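Local coordinates for protein catalase (Corynebacterium glutamicum, PDB 4B7H) that breaks hydrogen peroxide down to water and oxygen at a haem iron, a reaction inhibited by nitric oxide, at residues L128-Y131 with N136-I139; A327-N332 with N363-P368; A28-E33 with D49-E54; Q8-G13 with F320-Q325. All blocks are in the same frame, centred on the assembly; numbering follows the deposited sequence.

Contacts 1, 2 and 4 form one cluster, their centres about 10 Å (1 and 2), 12 Å (2 and 4) and 15 Å (1 and 4) apart. Contact 1 is a hairpin of the large antiparallel sheet, contact 2 joins two loops beside it near the haem, and contact 4 brings the N-terminal helix 7-11 against helix 319-324. Contact 3 sits apart, its centre about 42 Å from that of contact 1. Along the chain, contact 4 closes a long loop in which contacts 3 and 1 are nested in that order; contact 2 follows. Three contacts thus knit the N-terminal helix and two loops to the sheet beside the haem, while contact 3 lies where the N-terminal arm meets other subunits.

Contact 1: residues L128-Y131 with N136-I139; sequences LRFY and NYDI
Phe130, which loses the most area to the facing strand, meets it twice over. Its backbone and that of Tyr137 exchange two hydrogen bonds, the hydrogen-bonded antiparallel pair, while its ring reaches Ile139: CE2 of Phe130 lies 3.9 Å from CD1 of Ile139, and the methyl comes in at the ring edge, near its plane. The Tyr137 ring packs loosely beside it, CD2 of Phe130 to CD2 of Tyr137 4.2 Å. Leu128 and Ile139 form a second hydrogen-bonded pair, and on this face of the hairpin they pack against Phe230 of strand 223-232, Ile139 also on Tyr228, while Phe130 meets Leu80 and Leu103.

On the face of Arg129 and Asp138, Asn136 is turned so that its amide lies almost parallel to the guanidinium of Arg129, with ND2 over one side of it. Its other end, OD1, comes 3.3 Å from CD2 of Tyr131, the amide standing nearly upright to that ring. The hydroxyl of Tyr131 itself is bonded to Val369 O. Arg129 grips Asp138 side-on: NE reaches OD1 of Asp138 at 2.8 Å and NH2 reaches OD2 of Asp138 at 2.9 Å, each on the syn lone pair and close to the guanidinium plane. A bend at chi3 (-60°) of Arg129 turns the group alongside the carboxylate.

Asp138 OD2 also accepts from Asn332 ND2 and Asp329 N, tying the hairpin to the loop beyond it. With two arginine N-H groups and two further donors around this buried carboxylate, its negative charge is probably well compensated, which would favour the ionised form.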
loop_
_atom_site.group_PDB
_atom_site.type_symbol
_atom_site.label_atom_id
_atom_site.label_comp_id
_atom_site.label_asym_id
_atom_site.label_seq_id
_atom_site.Cartn_x
_atom_site.Cartn_y
_atom_site.Cartn_z
ATOM N N LEU A 128 24.309 0.293 -13.114
ATOM C CA LEU A 128 25.360 -0.072 -12.167
ATOM C C LEU A 128 25.194 0.628 -10.834
ATOM O O LEU A 128 24.829 1.803 -10.794
ATOM C CB LEU A 128 26.713 0.343 -12.741
ATOM C CG LEU A 128 27.148 -0.431 -13.979
ATOM C CD1 LEU A 128 28.067 0.422 -14.824
ATOM C CD2 LEU A 128 27.833 -1.730 -13.561
ATOM N N ARG A 129 25.478 -0.093 -9.747
ATOM C CA ARG A 129 25.680 0.511 -8.433
ATOM C C ARG A 129 27.094 0.227 -7.972
ATOM O O ARG A 129 27.537 -0.925 -8.005
ATOM C CB ARG A 129 24.735 -0.084 -7.384
ATOM C CG ARG A 129 25.192 0.215 -5.942
ATOM C CD ARG A 129 24.042 0.040 -4.961
ATOM N NE ARG A 129 22.966 0.953 -5.328
ATOM C CZ ARG A 129 21.683 0.779 -5.032
ATOM N NH1 ARG A 129 21.298 -0.275 -4.320
ATOM N NH2 ARG A 129 20.786 1.665 -5.450
ATOM N N PHE A 130 27.790 1.266 -7.532
ATOM C CA PHE A 130 29.080 1.105 -6.886
ATOM C C PHE A 130 28.920 1.402 -5.400
ATOM O O PHE A 130 28.470 2.490 -5.020
ATOM C CB PHE A 130 30.111 2.031 -7.535
ATOM C CG PHE A 130 30.244 1.826 -9.020
ATOM C CD1 PHE A 130 30.863 0.689 -9.515
ATOM C CD2 PHE A 130 29.716 2.746 -9.923
ATOM C CE1 PHE A 130 30.976 0.474 -10.879
ATOM C CE2 PHE A 130 29.822 2.536 -11.301
ATOM C CZ PHE A 130 30.452 1.398 -11.777
ATOM N N TYR A 131 29.252 0.418 -4.564
ATOM C CA TYR A 131 29.127 0.578 -3.117
ATOM C C TYR A 131 30.386 1.268 -2.602
ATOM O O TYR A 131 31.299 0.611 -2.094
ATOM C CB TYR A 131 28.918 -0.781 -2.427
ATOM C CG TYR A 131 27.611 -1.485 -2.792
ATOM C CD1 TYR A 131 27.513 -2.292 -3.930
ATOM C CD2 TYR A 131 26.483 -1.358 -1.985
ATOM C CE1 TYR A 131 26.328 -2.941 -4.256
ATOM C CE2 TYR A 131 25.284 -2.005 -2.303
ATOM C CZ TYR A 131 25.216 -2.802 -3.436
ATOM O OH TYR A 131 24.046 -3.445 -3.776
ATOM N N ASN A 136 26.552 4.986 -1.990
ATOM C CA ASN A 136 26.253 4.266 -3.226
ATOM C C ASN A 136 26.215 5.242 -4.390
ATOM O O ASN A 136 25.465 6.213 -4.367
ATOM C CB ASN A 136 24.919 3.514 -3.142
ATOM C CG ASN A 136 24.940 2.393 -2.111
ATOM O OD1 ASN A 136 26.013 1.923 -1.725
ATOM N ND2 ASN A 136 23.755 1.959 -1.663
ATOM N N TYR A 137 27.043 4.985 -5.397
ATOM C CA TYR A 137 27.043 5.777 -6.619
ATOM C C TYR A 137 26.472 4.908 -7.728
ATOM O O TYR A 137 27.076 3.890 -8.097
ATOM C CB TYR A 137 28.469 6.214 -6.971
ATOM C CG TYR A 137 28.577 6.971 -8.280
ATOM C CD1 TYR A 137 27.539 7.785 -8.722
ATOM C CD2 TYR A 137 29.712 6.864 -9.082
ATOM C CE1 TYR A 137 27.629 8.473 -9.921
ATOM C CE2 TYR A 137 29.805 7.553 -10.288
ATOM C CZ TYR A 137 28.761 8.353 -10.696
ATOM O OH TYR A 137 28.850 9.032 -11.889
ATOM N N ASP A 138 25.303 5.281 -8.240
ATOM C CA ASP A 138 24.689 4.509 -9.312
ATOM C C ASP A 138 24.864 5.230 -10.626
ATOM O O ASP A 138 24.618 6.439 -10.710
ATOM C CB ASP A 138 23.179 4.315 -9.088
ATOM C CG ASP A 138 22.848 3.516 -7.839
ATOM O OD1 ASP A 138 23.757 2.974 -7.174
ATOM O OD2 ASP A 138 21.641 3.423 -7.538
ATOM N N ILE A 139 25.295 4.486 -11.641
ATOM C CA ILE A 139 25.249 4.984 -13.013
ATOM C C ILE A 139 24.212 4.141 -13.738
ATOM O O ILE A 139 24.467 2.994 -14.114
ATOM C CB ILE A 139 26.616 4.937 -13.730
ATOM C CG1 ILE A 139 27.662 5.719 -12.925
ATOM C CG2 ILE A 139 26.480 5.503 -15.150
ATOM C CD1 ILE A 139 29.070 5.678 -13.501
#

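Contact 2: residues A327-N332 with N363-P368; sequences ALDPGN and NYRDLP
Ala327 sets its methyl against the Tyr364 ring, at CD2 and CE2: CB of Ala327 lies 3.5 Å from CD2 of Tyr364. That ring is brought across by a chi1 of 73°, which sets CG between the backbone N and the carbonyl carbon. Leu328, which has no part in the join, touches the haem. Asp329 faces the second loop with OD2, which accepts from a water (2.7 Å from OD2); this water in turn accepts from Tyr364 OH at 2.6 Å. The same OD2 forms a long salt bridge with NH2 of Arg365 at 3.6 Å, but stands well out of the guanidinium plane, so charge alone operates. At Asn332, OD1 accepts a nearly straight bond from NH1 of Arg365, 2.8 Å long and 172° at the hydrogen, in the guanidinium plane, although amide and guanidinium are 56° apart. A second water accepts from Arg365 NH2 at 2.9 Å. Glu54 of a neighbouring subunit gives Arg365 another carboxylate. The turn from Asp329 to Asn332 is type I, closed by Asn332 N to Asp329 O, with Gly331 N to Asp329 OD1 making the Asx turn, beside the haem pocket and at a subunit boundary.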
loop_
_atom_site.group_PDB
_atom_site.type_symbol
_atom_site.label_atom_id
_atom_site.label_comp_id
_atom_site.label_asym_id
_atom_site.label_seq_id
_atom_site.Cartn_x
_atom_site.Cartn_y
_atom_site.Cartn_z
ATOM N N ALA A 327 17.082 -0.850 -5.994
ATOM C CA ALA A 327 16.492 0.441 -6.321
ATOM C C ALA A 327 17.576 1.311 -6.934
ATOM O O ALA A 327 18.211 2.121 -6.249
ATOM C CB ALA A 327 15.919 1.095 -5.056
ATOM N N LEU A 328 17.833 1.104 -8.219
ATOM C CA LEU A 328 18.911 1.824 -8.893
ATOM C C LEU A 328 18.403 3.211 -9.271
ATOM O O LEU A 328 17.275 3.357 -9.734
ATOM C CB LEU A 328 19.391 1.028 -10.107
ATOM C CG LEU A 328 20.110 -0.270 -9.688
ATOM C CD1 LEU A 328 20.112 -1.326 -10.789
ATOM C CD2 LEU A 328 21.548 0.021 -9.244
ATOM N N ASP A 329 19.224 4.232 -9.057
ATOM C CA ASP A 329 18.731 5.608 -9.079
ATOM C C ASP A 329 19.858 6.561 -9.488
ATOM O O ASP A 329 20.872 6.644 -8.801
ATOM C CB ASP A 329 18.209 5.916 -7.667
ATOM C CG ASP A 329 17.762 7.353 -7.472
ATOM O OD1 ASP A 329 17.725 8.142 -8.442
ATOM O OD2 ASP A 329 17.423 7.691 -6.313
ATOM N N PRO A 330 19.683 7.299 -10.605
ATOM C CA PRO A 330 20.757 8.201 -11.051
ATOM C C PRO A 330 21.001 9.337 -10.060
ATOM O O PRO A 330 22.052 9.978 -10.098
ATOM C CB PRO A 330 20.244 8.741 -12.399
ATOM C CG PRO A 330 18.768 8.568 -12.344
ATOM C CD PRO A 330 18.524 7.332 -11.517
ATOM N N GLY A 331 20.043 9.577 -9.169
ATOM C CA GLY A 331 20.221 10.563 -8.114
ATOM C C GLY A 331 21.177 10.123 -7.019
ATOM O O GLY A 331 21.555 10.923 -6.154
ATOM N N ASN A 332 21.557 8.847 -7.037
ATOM C CA ASN A 332 22.584 8.348 -6.134
ATOM C C ASN A 332 23.963 8.788 -6.620
ATOM O O ASN A 332 24.737 7.988 -7.160
ATOM C CB ASN A 332 22.502 6.828 -6.014
ATOM C CG ASN A 332 21.348 6.380 -5.149
ATOM O OD1 ASN A 332 20.859 7.137 -4.299
ATOM N ND2 ASN A 332 20.915 5.139 -5.340
ATOM N N ASN A 363 10.611 2.674 3.082
ATOM C CA ASN A 363 11.883 2.316 3.684
ATOM C C ASN A 363 12.750 1.407 2.832
ATOM O O ASN A 363 13.596 0.683 3.349
ATOM C CB ASN A 363 11.656 1.760 5.094
ATOM C CG ASN A 363 11.384 2.864 6.089
ATOM O OD1 ASN A 363 12.072 3.878 6.070
ATOM N ND2 ASN A 363 10.365 2.699 6.936
ATOM N N TYR A 364 12.573 1.506 1.514
ATOM C CA TYR A 364 13.311 0.686 0.568
ATOM C C TYR A 364 14.821 0.821 0.707
ATOM O O TYR A 364 15.551 -0.118 0.387
ATOM C CB TYR A 364 12.902 1.017 -0.867
ATOM C CG TYR A 364 13.400 2.350 -1.401
ATOM C CD1 TYR A 364 12.683 3.523 -1.191
ATOM C CD2 TYR A 364 14.583 2.429 -2.140
ATOM C CE1 TYR A 364 13.127 4.740 -1.696
ATOM C CE2 TYR A 364 15.040 3.643 -2.646
ATOM C CZ TYR A 364 14.308 4.794 -2.417
ATOM O OH TYR A 364 14.753 5.995 -2.932
ATOM N N ARG A 365 15.290 1.974 1.184
ATOM C CA ARG A 365 16.729 2.217 1.308
ATOM C C ARG A 365 17.370 1.317 2.353
ATOM O O ARG A 365 18.589 1.152 2.358
ATOM C CB ARG A 365 17.012 3.665 1.706
ATOM C CG ARG A 365 16.597 4.715 0.696
ATOM C CD ARG A 365 17.638 4.941 -0.349
ATOM N NE ARG A 365 17.330 6.136 -1.125
ATOM C CZ ARG A 365 18.149 6.652 -2.032
ATOM N NH1 ARG A 365 19.322 6.072 -2.252
ATOM N NH2 ARG A 365 17.799 7.738 -2.711
ATOM N N ASP A 366 16.553 0.753 3.243
ATOM C CA ASP A 366 17.059 -0.066 4.335
ATOM C C ASP A 366 17.215 -1.544 3.959
ATOM O O ASP A 366 17.793 -2.330 4.717
ATOM C CB ASP A 366 16.150 0.080 5.558
ATOM C CG ASP A 366 16.175 1.494 6.144
ATOM O OD1 ASP A 366 17.221 2.171 6.042
ATOM O OD2 ASP A 366 15.148 1.926 6.707
ATOM N N LEU A 367 16.675 -1.942 2.811
ATOM C CA LEU A 367 16.827 -3.334 2.394
ATOM C C LEU A 367 18.297 -3.639 2.144
ATOM O O LEU A 367 19.044 -2.768 1.689
ATOM C CB LEU A 367 16.035 -3.618 1.124
ATOM C CG LEU A 367 14.518 -3.500 1.246
ATOM C CD1 LEU A 367 13.901 -3.690 -0.118
ATOM C CD2 LEU A 367 13.966 -4.523 2.232
ATOM N N PRO A 368 18.723 -4.870 2.442
ATOM C CA PRO A 368 20.136 -5.242 2.312
ATOM C C PRO A 368 20.840 -4.749 1.031
ATOM O O PRO A 368 21.931 -4.178 1.127
ATOM C CB PRO A 368 20.081 -6.766 2.382
ATOM C CG PRO A 368 18.970 -7.007 3.390
ATOM C CD PRO A 368 17.926 -5.952 3.057
HETATM O O HOH W 1 16.592 5.640 -4.777
HETATM O O HOH W 2 19.507 9.511 -4.221
#

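Contact 3: residues A28-E33 with D49-E54; sequences APVPSE and DIHLIE
Over one face of the His51 imidazole lies Val30, whose CG1 sits 3.8 Å from the ring centroid in a CH-pi contact, displaced toward the CD2-NE2 rim, with CG2 3.7 Å from CE1 of His51. At the ring edge are Glu33 OE1 and the backbone O of Ser32, the latter 3.4 Å from CD2 of His51. NE2 of His51 donates to OE1 of Glu33 across 2.8 Å, almost straight and within the ring plane. The carboxylate is turned 73° against the ring, so the N-H meets OE1 from above the carboxylate plane. A bend at chi2 (-68°) of Glu33 brings its carboxylate to the ring edge, and its charge has further partners: Lys55 pairs with OE1 and Thr22 bonds OE2. That carboxylate would probably favour a positive imidazole, though Lys55 may lessen this. Two residues before His51, Asp49 is the N-cap, its OD1 taking the backbone N of Leu52 at 3.0 Å. The ring stands in the first turn of helix 50-59 and holds the loop that runs from helix 7-11 to strand 38-39; Met153 of a third subunit packs on His51, while Asp410 of a second subunit bonds Ser32 OG and Glu33 N.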
loop_
_atom_site.group_PDB
_atom_site.type_symbol
_atom_site.label_atom_id
_atom_site.label_comp_id
_atom_site.label_asym_id
_atom_site.label_seq_id
_atom_site.Cartn_x
_atom_site.Cartn_y
_atom_site.Cartn_z
ATOM N N ALA A 28 6.754 -21.504 15.734
ATOM C CA ALA A 28 6.180 -22.765 16.225
ATOM C C ALA A 28 6.179 -23.830 15.128
ATOM O O ALA A 28 6.058 -23.509 13.951
ATOM C CB ALA A 28 4.776 -22.543 16.756
ATOM N N PRO A 29 6.322 -25.107 15.510
ATOM C CA PRO A 29 6.381 -26.175 14.502
ATOM C C PRO A 29 5.116 -26.302 13.651
ATOM O O PRO A 29 3.998 -26.172 14.157
ATOM C CB PRO A 29 6.564 -27.448 15.341
ATOM C CG PRO A 29 7.189 -26.979 16.625
ATOM C CD PRO A 29 6.596 -25.608 16.873
ATOM N N VAL A 30 5.308 -26.557 12.359
ATOM C CA VAL A 30 4.207 -26.802 11.432
ATOM C C VAL A 30 3.801 -28.261 11.489
ATOM O O VAL A 30 4.651 -29.122 11.315
ATOM C CB VAL A 30 4.617 -26.492 9.977
ATOM C CG1 VAL A 30 3.584 -27.030 8.984
ATOM C CG2 VAL A 30 4.806 -25.007 9.776
ATOM N N PRO A 31 2.509 -28.547 11.738
ATOM C CA PRO A 31 2.104 -29.961 11.733
ATOM C C PRO A 31 2.163 -30.582 10.323
ATOM O O PRO A 31 2.766 -31.643 10.144
ATOM C CB PRO A 31 0.663 -29.921 12.263
ATOM C CG PRO A 31 0.592 -28.623 13.065
ATOM C CD PRO A 31 1.456 -27.668 12.280
ATOM N N SER A 32 1.571 -29.929 9.326
ATOM C CA SER A 32 1.574 -30.489 7.974
ATOM C C SER A 32 1.642 -29.436 6.881
ATOM O O SER A 32 1.004 -28.378 6.977
ATOM C CB SER A 32 0.335 -31.368 7.751
ATOM O OG SER A 32 0.378 -32.029 6.491
ATOM N N GLU A 33 2.402 -29.756 5.835
ATOM C CA GLU A 33 2.417 -28.964 4.609
ATOM C C GLU A 33 1.501 -29.580 3.560
ATOM O O GLU A 33 1.423 -29.076 2.441
ATOM C CB GLU A 33 3.832 -28.888 4.026
ATOM C CG GLU A 33 4.863 -28.216 4.915
ATOM C CD GLU A 33 4.635 -26.721 5.099
ATOM O OE1 GLU A 33 3.644 -26.165 4.558
ATOM O OE2 GLU A 33 5.476 -26.087 5.773
ATOM N N ASP A 49 -7.166 -23.293 11.087
ATOM C CA ASP A 49 -5.934 -23.909 10.613
ATOM C C ASP A 49 -4.968 -22.745 10.393
ATOM O O ASP A 49 -4.951 -22.120 9.325
ATOM C CB ASP A 49 -6.147 -24.736 9.343
ATOM C CG ASP A 49 -4.925 -25.564 8.992
ATOM O OD1 ASP A 49 -3.805 -25.083 9.284
ATOM O OD2 ASP A 49 -5.068 -26.689 8.447
ATOM N N ILE A 50 -4.196 -22.425 11.429
ATOM C CA ILE A 50 -3.405 -21.199 11.429
ATOM C C ILE A 50 -2.363 -21.230 10.318
ATOM O O ILE A 50 -2.187 -20.251 9.587
ATOM C CB ILE A 50 -2.743 -20.948 12.810
ATOM C CG1 ILE A 50 -3.816 -20.887 13.905
ATOM C CG2 ILE A 50 -1.914 -19.664 12.789
ATOM C CD1 ILE A 50 -3.260 -20.916 15.316
ATOM N N HIS A 51 -1.686 -22.361 10.179
ATOM C CA HIS A 51 -0.690 -22.498 9.127
ATOM C C HIS A 51 -1.297 -22.389 7.729
ATOM O O HIS A 51 -0.736 -21.723 6.862
ATOM C CB HIS A 51 0.096 -23.799 9.278
ATOM C CG HIS A 51 1.122 -23.993 8.211
ATOM N ND1 HIS A 51 2.125 -23.077 7.973
ATOM C CD2 HIS A 51 1.295 -24.988 7.307
ATOM C CE1 HIS A 51 2.873 -23.501 6.968
ATOM N NE2 HIS A 51 2.390 -24.658 6.547
ATOM N N LEU A 52 -2.450 -23.014 7.501
ATOM C CA LEU A 52 -3.095 -22.911 6.189
ATOM C C LEU A 52 -3.317 -21.455 5.797
ATOM O O LEU A 52 -2.971 -21.029 4.691
ATOM C CB LEU A 52 -4.433 -23.646 6.170
ATOM C CG LEU A 52 -5.252 -23.487 4.886
ATOM C CD1 LEU A 52 -4.580 -24.209 3.730
ATOM C CD2 LEU A 52 -6.684 -23.992 5.109
ATOM N N ILE A 53 -3.905 -20.686 6.707
ATOM C CA ILE A 53 -4.230 -19.305 6.398
ATOM C C ILE A 53 -2.951 -18.473 6.226
ATOM O O ILE A 53 -2.864 -17.641 5.328
ATOM C CB ILE A 53 -5.186 -18.690 7.442
ATOM C CG1 ILE A 53 -6.482 -19.506 7.520
ATOM C CG2 ILE A 53 -5.458 -17.225 7.121
ATOM C CD1 ILE A 53 -7.175 -19.693 6.191
ATOM N N GLU A 54 -1.946 -18.720 7.059
ATOM C CA GLU A 54 -0.701 -17.964 6.970
ATOM C C GLU A 54 0.011 -18.247 5.637
ATOM O O GLU A 54 0.525 -17.334 4.975
ATOM C CB GLU A 54 0.199 -18.314 8.154
ATOM C CG GLU A 54 1.491 -17.540 8.230
ATOM C CD GLU A 54 2.184 -17.774 9.552
ATOM O OE1 GLU A 54 1.803 -17.129 10.551
ATOM O OE2 GLU A 54 3.099 -18.619 9.606
#

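Contact 4: residues Q8-G13 with F320-Q325; sequences QIVDRG and FAQIEQ
Gln322 reaches Val10 because its chain runs straight out from the helix: chi1 of -63° sets CG opposite the carbonyl carbon, and chi2 of 173° keeps CD extended beyond it, carrying the amide to the neighbouring helix. A side-chain-to-backbone bridge joins the last turn of the N-terminal helix 7-11 to helix 319-324, which ends in a wider pi-type turn where Gln325 N bonds Phe320 O at 3.1 Å. In the same turn NE2 of Gln325 donates to Ala321 O. Across the gap, NE2 of Gln322 lies 2.8 Å from Val10 O. The acceptor is close to the amide plane, but the bond is bent, 137° at the hydrogen, and NE2 comes well to the side of the carbonyl. CB of Val10, 3.8 Å from NE2 of Gln322, packs against the same nitrogen. The other end of the amide is also held: OE1 of Gln322 accepts from Asn318 N, so both polar atoms of this buried group have partners and its rotation is fixed. Arg317 pairs with Asp11 in the same region, and Phe389 of a neighbouring subunit packs on Gln322. One water completes the join: it accepts from NE2 of Gln322 at 2.9 Å and gives its two protons to Ile9 O and Arg12 O, each 2.9 Å from the water oxygen.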
loop_
_atom_site.group_PDB
_atom_site.type_symbol
_atom_site.label_atom_id
_atom_site.label_comp_id
_atom_site.label_asym_id
_atom_site.label_seq_id
_atom_site.Cartn_x
_atom_site.Cartn_y
_atom_site.Cartn_z
ATOM N N GLN A 8 30.265 -9.484 0.976
ATOM C CA GLN A 8 29.715 -8.744 2.110
ATOM C C GLN A 8 28.275 -8.335 1.837
ATOM O O GLN A 8 27.377 -8.600 2.638
ATOM C CB GLN A 8 30.573 -7.498 2.387
ATOM C CG GLN A 8 30.903 -6.654 1.133
ATOM C CD GLN A 8 31.784 -5.452 1.427
ATOM O OE1 GLN A 8 32.761 -5.200 0.721
ATOM N NE2 GLN A 8 31.437 -4.699 2.461
ATOM N N ILE A 9 28.063 -7.712 0.685
ATOM C CA ILE A 9 26.759 -7.187 0.319
ATOM C C ILE A 9 25.751 -8.317 0.092
ATOM O O ILE A 9 24.639 -8.298 0.643
ATOM C CB ILE A 9 26.854 -6.321 -0.957
ATOM C CG1 ILE A 9 27.848 -5.173 -0.763
ATOM C CG2 ILE A 9 25.484 -5.800 -1.361
ATOM C CD1 ILE A 9 27.577 -4.355 0.443
ATOM N N VAL A 10 26.130 -9.311 -0.710
ATOM C CA VAL A 10 25.160 -10.340 -1.095
ATOM C C VAL A 10 24.817 -11.331 0.016
ATOM O O VAL A 10 23.823 -12.047 -0.087
ATOM C CB VAL A 10 25.555 -11.100 -2.387
ATOM C CG1 VAL A 10 25.720 -10.131 -3.554
ATOM C CG2 VAL A 10 26.822 -11.920 -2.180
ATOM N N ASP A 11 25.617 -11.362 1.079
ATOM C CA ASP A 11 25.308 -12.227 2.207
ATOM C C ASP A 11 24.339 -11.573 3.202
ATOM O O ASP A 11 23.758 -12.268 4.040
ATOM C CB ASP A 11 26.586 -12.678 2.918
ATOM C CG ASP A 11 27.345 -13.748 2.145
ATOM O OD1 ASP A 11 26.806 -14.285 1.151
ATOM O OD2 ASP A 11 28.480 -14.064 2.550
ATOM N N ARG A 12 24.134 -10.256 3.096
ATOM C CA ARG A 12 23.223 -9.547 4.011
ATOM C C ARG A 12 21.798 -10.084 3.913
ATOM O O ARG A 12 21.228 -10.145 2.819
ATOM C CB ARG A 12 23.168 -8.048 3.701
ATOM C CG ARG A 12 24.442 -7.245 3.887
ATOM C CD ARG A 12 24.251 -5.904 3.169
ATOM N NE ARG A 12 25.326 -4.951 3.406
ATOM C CZ ARG A 12 25.334 -3.714 2.921
ATOM N NH1 ARG A 12 24.331 -3.298 2.160
ATOM N NH2 ARG A 12 26.341 -2.900 3.188
ATOM N N GLY A 13 21.213 -10.451 5.050
ATOM C CA GLY A 13 19.815 -10.856 5.092
ATOM C C GLY A 13 19.539 -12.327 4.824
ATOM O O GLY A 13 18.397 -12.774 4.926
ATOM N N PHE A 320 14.673 -12.302 -6.357
ATOM C CA PHE A 320 13.671 -11.315 -5.973
ATOM C C PHE A 320 14.241 -10.342 -4.948
ATOM O O PHE A 320 14.107 -9.118 -5.088
ATOM C CB PHE A 320 12.415 -11.991 -5.415
ATOM C CG PHE A 320 11.363 -11.015 -4.957
ATOM C CD1 PHE A 320 10.398 -10.559 -5.845
ATOM C CD2 PHE A 320 11.347 -10.544 -3.647
ATOM C CE1 PHE A 320 9.418 -9.659 -5.430
ATOM C CE2 PHE A 320 10.377 -9.642 -3.225
ATOM C CZ PHE A 320 9.414 -9.197 -4.124
ATOM N N ALA A 321 14.876 -10.879 -3.908
ATOM C CA ALA A 321 15.307 -10.032 -2.801
ATOM C C ALA A 321 16.393 -9.041 -3.198
ATOM O O ALA A 321 16.446 -7.939 -2.648
ATOM C CB ALA A 321 15.770 -10.873 -1.621
ATOM N N GLN A 322 17.256 -9.438 -4.133
ATOM C CA GLN A 322 18.463 -8.672 -4.451
ATOM C C GLN A 322 18.463 -7.987 -5.814
ATOM O O GLN A 322 19.220 -7.037 -6.019
ATOM C CB GLN A 322 19.697 -9.566 -4.311
ATOM C CG GLN A 322 19.889 -10.044 -2.886
ATOM C CD GLN A 322 21.004 -11.048 -2.760
ATOM O OE1 GLN A 322 21.136 -11.949 -3.584
ATOM N NE2 GLN A 322 21.811 -10.902 -1.723
ATOM N N ILE A 323 17.639 -8.477 -6.740
ATOM C CA ILE A 323 17.540 -7.898 -8.082
ATOM C C ILE A 323 16.187 -7.210 -8.279
ATOM O O ILE A 323 16.133 -6.024 -8.613
ATOM C CB ILE A 323 17.793 -8.934 -9.203
ATOM C CG1 ILE A 323 19.165 -9.593 -9.025
ATOM C CG2 ILE A 323 17.671 -8.278 -10.569
ATOM C CD1 ILE A 323 20.345 -8.629 -9.063
ATOM N N GLU A 324 15.087 -7.924 -8.043
ATOM C CA GLU A 324 13.785 -7.275 -8.207
ATOM C C GLU A 324 13.667 -6.060 -7.284
ATOM O O GLU A 324 13.149 -5.019 -7.693
ATOM C CB GLU A 324 12.615 -8.241 -7.991
ATOM C CG GLU A 324 11.238 -7.590 -8.184
ATOM C CD GLU A 324 10.950 -7.154 -9.618
ATOM O OE1 GLU A 324 11.587 -7.682 -10.562
ATOM O OE2 GLU A 324 10.081 -6.267 -9.809
ATOM N N GLN A 325 14.180 -6.191 -6.059
ATOM C CA GLN A 325 14.092 -5.134 -5.048
ATOM C C GLN A 325 15.245 -4.123 -5.055
ATOM O O GLN A 325 15.241 -3.188 -4.247
ATOM C CB GLN A 325 14.008 -5.732 -3.642
ATOM C CG GLN A 325 12.741 -6.512 -3.386
ATOM C CD GLN A 325 12.569 -6.893 -1.929
ATOM O OE1 GLN A 325 11.459 -6.820 -1.388
ATOM N NE2 GLN A 325 13.666 -7.315 -1.282
HETATM O O HOH W 3 21.863 -8.910 0.325
#